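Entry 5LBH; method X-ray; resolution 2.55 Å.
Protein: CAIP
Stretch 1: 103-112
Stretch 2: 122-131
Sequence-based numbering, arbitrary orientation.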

ATOM      1  N   PHE A 103      17.156  32.020  10.598  1.00 31.75           N
ATOM      2  CA  PHE A 103      16.400  31.040  11.374  1.00 31.25           C
ATOM      3  C   PHE A 103      17.322  30.203  12.252  1.00 31.48           C
ATOM      4  O   PHE A 103      16.948  29.833  13.370  1.00 31.53           O
ATOM      5  N   LEU A 104      18.534  29.904  11.781  1.00 31.05           N
ATOM      6  CA  LEU A 104      19.454  29.135  12.616  1.00 31.33           C
ATOM      7  C   LEU A 104      19.758  29.871  13.923  1.00 35.36           C
ATOM      8  O   LEU A 104      19.653  29.284  15.010  1.00 34.64           O
ATOM      9  N   LYS A 105      20.102  31.172  13.844  1.00 34.19           N
ATOM     10  CA  LYS A 105      20.308  31.966  15.062  1.00 30.95           C
ATOM     11  C   LYS A 105      19.082  31.913  15.965  1.00 31.58           C
ATOM     12  O   LYS A 105      19.192  31.654  17.167  1.00 28.73           O
ATOM     13  N   LEU A 106      17.899  32.116  15.382  1.00 33.81           N
ATOM     14  CA  LEU A 106      16.659  32.154  16.150  1.00 31.95           C
ATOM     15  C   LEU A 106      16.417  30.839  16.897  1.00 34.98           C
ATOM     16  O   LEU A 106      16.147  30.839  18.107  1.00 36.27           O
ATOM     17  N   PHE A 107      16.563  29.704  16.208  1.00 30.72           N
ATOM     18  CA  PHE A 107      16.331  28.424  16.868  1.00 31.55           C
ATOM     19  C   PHE A 107      17.431  28.101  17.865  1.00 33.99           C
ATOM     20  O   PHE A 107      17.157  27.493  18.910  1.00 34.63           O
ATOM     21  N   THR A 108      18.662  28.521  17.580  1.00 31.30           N
ATOM     22  CA  THR A 108      19.737  28.331  18.545  1.00 30.79           C
ATOM     23  C   THR A 108      19.452  29.079  19.837  1.00 31.39           C
ATOM     24  O   THR A 108      19.573  28.518  20.929  1.00 32.27           O
ATOM     25  N   GLU A 109      19.052  30.344  19.736  1.00 32.92           N
ATOM     26  CA  GLU A 109      18.808  31.089  20.957  1.00 34.93           C
ATOM     27  C   GLU A 109      17.580  30.555  21.690  1.00 35.47           C
ATOM     28  O   GLU A 109      17.564  30.523  22.922  1.00 34.41           O
ATOM     29  N   LEU A 110      16.576  30.074  20.957  1.00 35.28           N
ATOM     30  CA  LEU A 110      15.444  29.403  21.593  1.00 33.66           C
ATOM     31  C   LEU A 110      15.890  28.193  22.404  1.00 33.85           C
ATOM     32  O   LEU A 110      15.396  27.964  23.513  1.00 34.89           O
ATOM     33  N   SER A 111      16.800  27.391  21.860  1.00 33.84           N
ATOM     34  CA  SER A 111      17.256  26.205  22.585  1.00 39.10           C
ATOM     35  C   SER A 111      17.999  26.591  23.871  1.00 36.47           C
ATOM     36  O   SER A 111      17.763  26.011  24.940  1.00 35.19           O
ATOM     37  N   ALA A 112      18.899  27.570  23.784  1.00 32.26           N
ATOM     38  CA  ALA A 112      19.640  28.014  24.960  1.00 36.91           C
ATOM     39  C   ALA A 112      18.712  28.571  26.030  1.00 34.60           C
ATOM     40  O   ALA A 112      18.863  28.259  27.216  1.00 35.71           O
ATOM     41  N   SER A 122      10.693  22.227  24.486  1.00 29.31           N
ATOM     42  CA  SER A 122      10.914  23.281  23.501  1.00 29.69           C
ATOM     43  C   SER A 122      12.347  23.242  22.970  1.00 35.69           C
ATOM     44  O   SER A 122      12.584  23.428  21.767  1.00 33.27           O
ATOM     45  N   ALA A 123      13.314  22.966  23.849  1.00 31.22           N
ATOM     46  CA  ALA A 123      14.706  22.899  23.417  1.00 34.23           C
ATOM     47  C   ALA A 123      14.946  21.726  22.465  1.00 36.45           C
ATOM     48  O   ALA A 123      15.707  21.859  21.498  1.00 37.50           O
ATOM     49  N   ALA A 124      14.316  20.570  22.723  1.00 33.84           N
ATOM     50  CA  ALA A 124      14.479  19.419  21.834  1.00 32.28           C
ATOM     51  C   ALA A 124      13.924  19.712  20.442  1.00 35.11           C
ATOM     52  O   ALA A 124      14.567  19.415  19.426  1.00 28.86           O
ATOM     53  N   TYR A 125      12.724  20.306  20.387  1.00 34.48           N
ATOM     54  CA  TYR A 125      12.157  20.762  19.125  1.00 37.90           C
ATOM     55  C   TYR A 125      13.068  21.779  18.439  1.00 38.52           C
ATOM     56  O   TYR A 125      13.297  21.696  17.227  1.00 35.86           O
ATOM     57  N   ALA A 126      13.597  22.751  19.189  1.00 37.42           N
ATOM     58  CA  ALA A 126      14.475  23.724  18.545  1.00 37.27           C
ATOM     59  C   ALA A 126      15.758  23.059  18.048  1.00 35.76           C
ATOM     60  O   ALA A 126      16.221  23.349  16.939  1.00 36.59           O
ATOM     61  N   ASP A 127      16.334  22.145  18.838  1.00 34.03           N
ATOM     62  CA  ASP A 127      17.553  21.478  18.395  1.00 33.83           C
ATOM     63  C   ASP A 127      17.307  20.650  17.147  1.00 35.49           C
ATOM     64  O   ASP A 127      18.178  20.573  16.272  1.00 36.40           O
ATOM     65  N   ASP A 128      16.116  20.067  17.014  1.00 32.94           N
ATOM     66  CA  ASP A 128      15.814  19.340  15.787  1.00 34.69           C
ATOM     67  C   ASP A 128      15.805  20.295  14.596  1.00 36.30           C
ATOM     68  O   ASP A 128      16.381  19.988  13.545  1.00 31.31           O
ATOM     69  N   LYS A 129      15.210  21.488  14.755  1.00 33.95           N
ATOM     70  CA  LYS A 129      15.241  22.458  13.662  1.00 33.21           C
ATOM     71  C   LYS A 129      16.639  23.028  13.441  1.00 32.19           C
ATOM     72  O   LYS A 129      17.010  23.311  12.296  1.00 32.30           O
ATOM     73  N   VAL A 130      17.438  23.176  14.500  1.00 31.65           N
ATOM     74  CA  VAL A 130      18.819  23.620  14.313  1.00 29.28           C
ATOM     75  C   VAL A 130      19.575  22.628  13.427  1.00 34.05           C
ATOM     76  O   VAL A 130      20.313  23.031  12.519  1.00 29.16           O
ATOM     77  N   GLY A 131      19.411  21.319  13.685  1.00 30.82           N
ATOM     78  CA  GLY A 131      20.074  20.307  12.868  1.00 25.64           C
ATOM     79  C   GLY A 131      19.574  20.257  11.432  1.00 31.43           C
ATOM     80  O   GLY A 131      20.365  20.100  10.494  1.00 28.17           O
TER

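Two helices that run in nearly opposite directions pack well when a large side chain on one finds a hollow between side chains on the other, and when small residues let the backbones draw together elsewhere. The pair formed by 103-112 and 122-131 in CAIP illustrates both devices within a few turns. The axes approach to 8.2 Å, with 153° between their N-to-C directions, and the spacing of the backbones narrows along the contact: the CA atoms of L104 and V130 lie 5.8 Å apart, those of F107 and A126 5.3 Å, and those of S111 and A123 only 4.3 Å.

The principal bump is F107. Its CA-to-CB bond points toward the partner helix, and with chi1 in the m well (-82°) and chi2 at -72° the ring enters a hollow bounded by Y125, A126, K129 and V130, a classic knob into a hole. K129 supplies the base of the hollow, beneath one face of the ring: its CB lies 3.7 Å from the centroid of the F107 ring and just 7° off the normal, a CH-pi contact. Although the CA-to-CB bond of K129 also points toward the first helix, its m, m, t, t chain leads the amino group away, so the aliphatic base packs while NZ makes a long salt bridge of 3.8 Å to OD1 of its neighbour D128. Y125, in the t rotamer, starts sideways but brings its ring nearer, placing CE2 4.0 Å from CE1 of F107. On the V130 side, CG2 of that valine reaches CB of F107 at 3.6 Å.

A126 contributes only a methyl group to the wall of the hollow, its CB 4.1 Å from CD1 of F107. That CB is itself a small bump, lying 3.6 Å from the backbone O of F107, 3.7 Å from CD2 of L110 and 4.0 Å from CB of S111. L110, with chi1 t and chi2 p, points toward the partner helix and so covers the methyl from the next turn.

V130, chi1 t, fills the space at the other end. While its CG2 packs against F107 and lies 3.7 Å from the backbone N of T108, its CG1 meets CD1 of L104 at 3.7 Å. L104 leaves its helix sideways, but its t, p conformation carries the tip inward. T108 points away, and its OG1 donates a hydrogen bond to the backbone O of L104 at 2.6 Å, within its own helix.

Where the backbones are closest, the contact turns polar. S111, chi1 t, is small enough to sit beside A123, its OG 3.9 Å from the alanine CB. The same OG donates to OD2 of D127 a very short hydrogen bond of 2.5 Å, the sole one between the stretches. D127 begins by pointing away, yet its m rotamer swings the carboxylate back to meet the serine. The example thus joins an aromatic knob, an alanine methyl tucked between F107, L110 and S111, and a single polar clasp; the contact as a whole buries 471 Å², both sides summed.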

ATOM      1  CB  PHE A 103      15.573  30.147  10.446  1.00 25.68           C
ATOM      2  CG  PHE A 103      14.266  30.764   9.989  1.00 24.83           C
ATOM      3  CD1 PHE A 103      13.193  30.904  10.861  1.00 28.17           C
ATOM      4  CD2 PHE A 103      14.104  31.192   8.671  1.00 25.92           C
ATOM      5  CE1 PHE A 103      11.966  31.443  10.421  1.00 22.61           C
ATOM      6  CE2 PHE A 103      12.906  31.734   8.229  1.00 22.32           C
ATOM      7  CZ  PHE A 103      11.839  31.872   9.106  1.00 24.94           C
ATOM      8  CB  LEU A 104      20.731  28.814  11.845  1.00 28.01           C
ATOM      9  CG  LEU A 104      21.853  28.158  12.645  1.00 29.86           C
ATOM     10  CD1 LEU A 104      21.530  26.716  13.027  1.00 30.16           C
ATOM     11  CD2 LEU A 104      23.118  28.191  11.824  1.00 27.76           C
ATOM     12  CB  LYS A 105      20.629  33.420  14.723  1.00 39.14           C
ATOM     13  CG  LYS A 105      22.063  33.721  14.342  1.00 44.95           C
ATOM     14  CD  LYS A 105      22.281  35.234  14.311  1.00 53.75           C
ATOM     15  CE  LYS A 105      21.525  35.921  13.157  1.00 57.27           C
ATOM     16  NZ  LYS A 105      22.277  35.876  11.861  1.00 52.60           N
ATOM     17  CB  LEU A 106      15.510  32.443  15.198  1.00 26.40           C
ATOM     18  CG  LEU A 106      14.459  33.462  15.571  1.00 32.13           C
ATOM     19  CD1 LEU A 106      15.174  34.708  16.060  1.00 25.38           C
ATOM     20  CD2 LEU A 106      13.603  33.746  14.338  1.00 31.16           C
ATOM     21  CB  PHE A 107      16.218  27.304  15.841  1.00 28.47           C
ATOM     22  CG  PHE A 107      14.867  27.203  15.236  1.00 30.95           C
ATOM     23  CD1 PHE A 107      13.794  26.710  15.982  1.00 30.09           C
ATOM     24  CD2 PHE A 107      14.646  27.627  13.933  1.00 23.54           C
ATOM     25  CE1 PHE A 107      12.533  26.612  15.424  1.00 25.59           C
ATOM     26  CE2 PHE A 107      13.381  27.535  13.374  1.00 24.46           C
ATOM     27  CZ  PHE A 107      12.328  27.028  14.121  1.00 23.72           C
ATOM     28  CB  THR A 108      21.066  28.782  17.948  1.00 32.06           C
ATOM     29  OG1 THR A 108      21.277  28.107  16.701  1.00 38.88           O
ATOM     30  CG2 THR A 108      22.206  28.516  18.908  1.00 20.02           C
ATOM     31  CB  GLU A 109      18.698  32.580  20.644  1.00 35.04           C
ATOM     32  CG  GLU A 109      18.547  33.451  21.895  1.00 45.61           C
ATOM     33  CD  GLU A 109      19.684  33.234  22.938  1.00 55.27           C
ATOM     34  OE1 GLU A 109      20.823  32.877  22.529  1.00 54.05           O
ATOM     35  OE2 GLU A 109      19.414  33.415  24.154  1.00 50.69           O
ATOM     36  CB  LEU A 110      14.427  28.976  20.533  1.00 34.52           C
ATOM     37  CG  LEU A 110      13.250  28.091  20.971  1.00 35.57           C
ATOM     38  CD1 LEU A 110      12.397  28.758  22.025  1.00 30.22           C
ATOM     39  CD2 LEU A 110      12.399  27.672  19.780  1.00 32.74           C
ATOM     40  CB  SER A 111      18.127  25.345  21.663  1.00 33.92           C
ATOM     41  OG  SER A 111      18.522  24.154  22.311  1.00 37.09           O
ATOM     42  CB  ALA A 112      20.664  29.077  24.572  1.00 28.22           C
ATOM     43  CB  SER A 122      10.632  24.649  24.119  1.00 28.63           C
ATOM     44  OG  SER A 122       9.272  24.840  24.407  1.00 32.47           O
ATOM     45  CB  ALA A 123      15.631  22.831  24.631  1.00 29.88           C
ATOM     46  CB  ALA A 124      13.783  18.199  22.424  1.00 24.69           C
ATOM     47  CB  TYR A 125      10.767  21.364  19.357  1.00 37.80           C
ATOM     48  CG  TYR A 125      10.214  21.991  18.106  1.00 37.25           C
ATOM     49  CD1 TYR A 125       9.637  21.207  17.120  1.00 42.15           C
ATOM     50  CD2 TYR A 125      10.293  23.360  17.893  1.00 38.43           C
ATOM     51  CE1 TYR A 125       9.145  21.756  15.950  1.00 39.27           C
ATOM     52  CE2 TYR A 125       9.795  23.929  16.720  1.00 42.03           C
ATOM     53  CZ  TYR A 125       9.225  23.112  15.750  1.00 44.48           C
ATOM     54  OH  TYR A 125       8.726  23.640  14.574  1.00 40.74           O
ATOM     55  CB  ALA A 126      14.787  24.880  19.494  1.00 32.85           C
ATOM     56  CB  ASP A 127      18.128  20.602  19.501  1.00 39.26           C
ATOM     57  CG  ASP A 127      18.638  21.413  20.688  1.00 44.36           C
ATOM     58  OD1 ASP A 127      18.635  20.881  21.830  1.00 45.59           O
ATOM     59  OD2 ASP A 127      19.069  22.568  20.468  1.00 43.02           O
ATOM     60  CB  ASP A 128      14.482  18.592  15.932  1.00 34.48           C
ATOM     61  CG  ASP A 128      14.085  17.825  14.669  1.00 56.10           C
ATOM     62  OD1 ASP A 128      12.943  18.007  14.180  1.00 61.04           O
ATOM     63  OD2 ASP A 128      14.897  17.004  14.175  1.00 69.45           O
ATOM     64  CB  LYS A 129      14.230  23.586  13.884  1.00 33.36           C
ATOM     65  CG  LYS A 129      12.828  23.059  14.097  1.00 37.77           C
ATOM     66  CD  LYS A 129      12.341  22.312  12.878  1.00 38.90           C
ATOM     67  CE  LYS A 129      11.371  21.238  13.297  1.00 46.82           C
ATOM     68  NZ  LYS A 129      10.836  20.488  12.134  1.00 54.69           N
ATOM     69  CB  VAL A 130      19.514  23.818  15.679  1.00 29.19           C
ATOM     70  CG1 VAL A 130      21.017  23.986  15.510  1.00 23.23           C
ATOM     71  CG2 VAL A 130      18.951  25.030  16.406  1.00 31.30           C
TER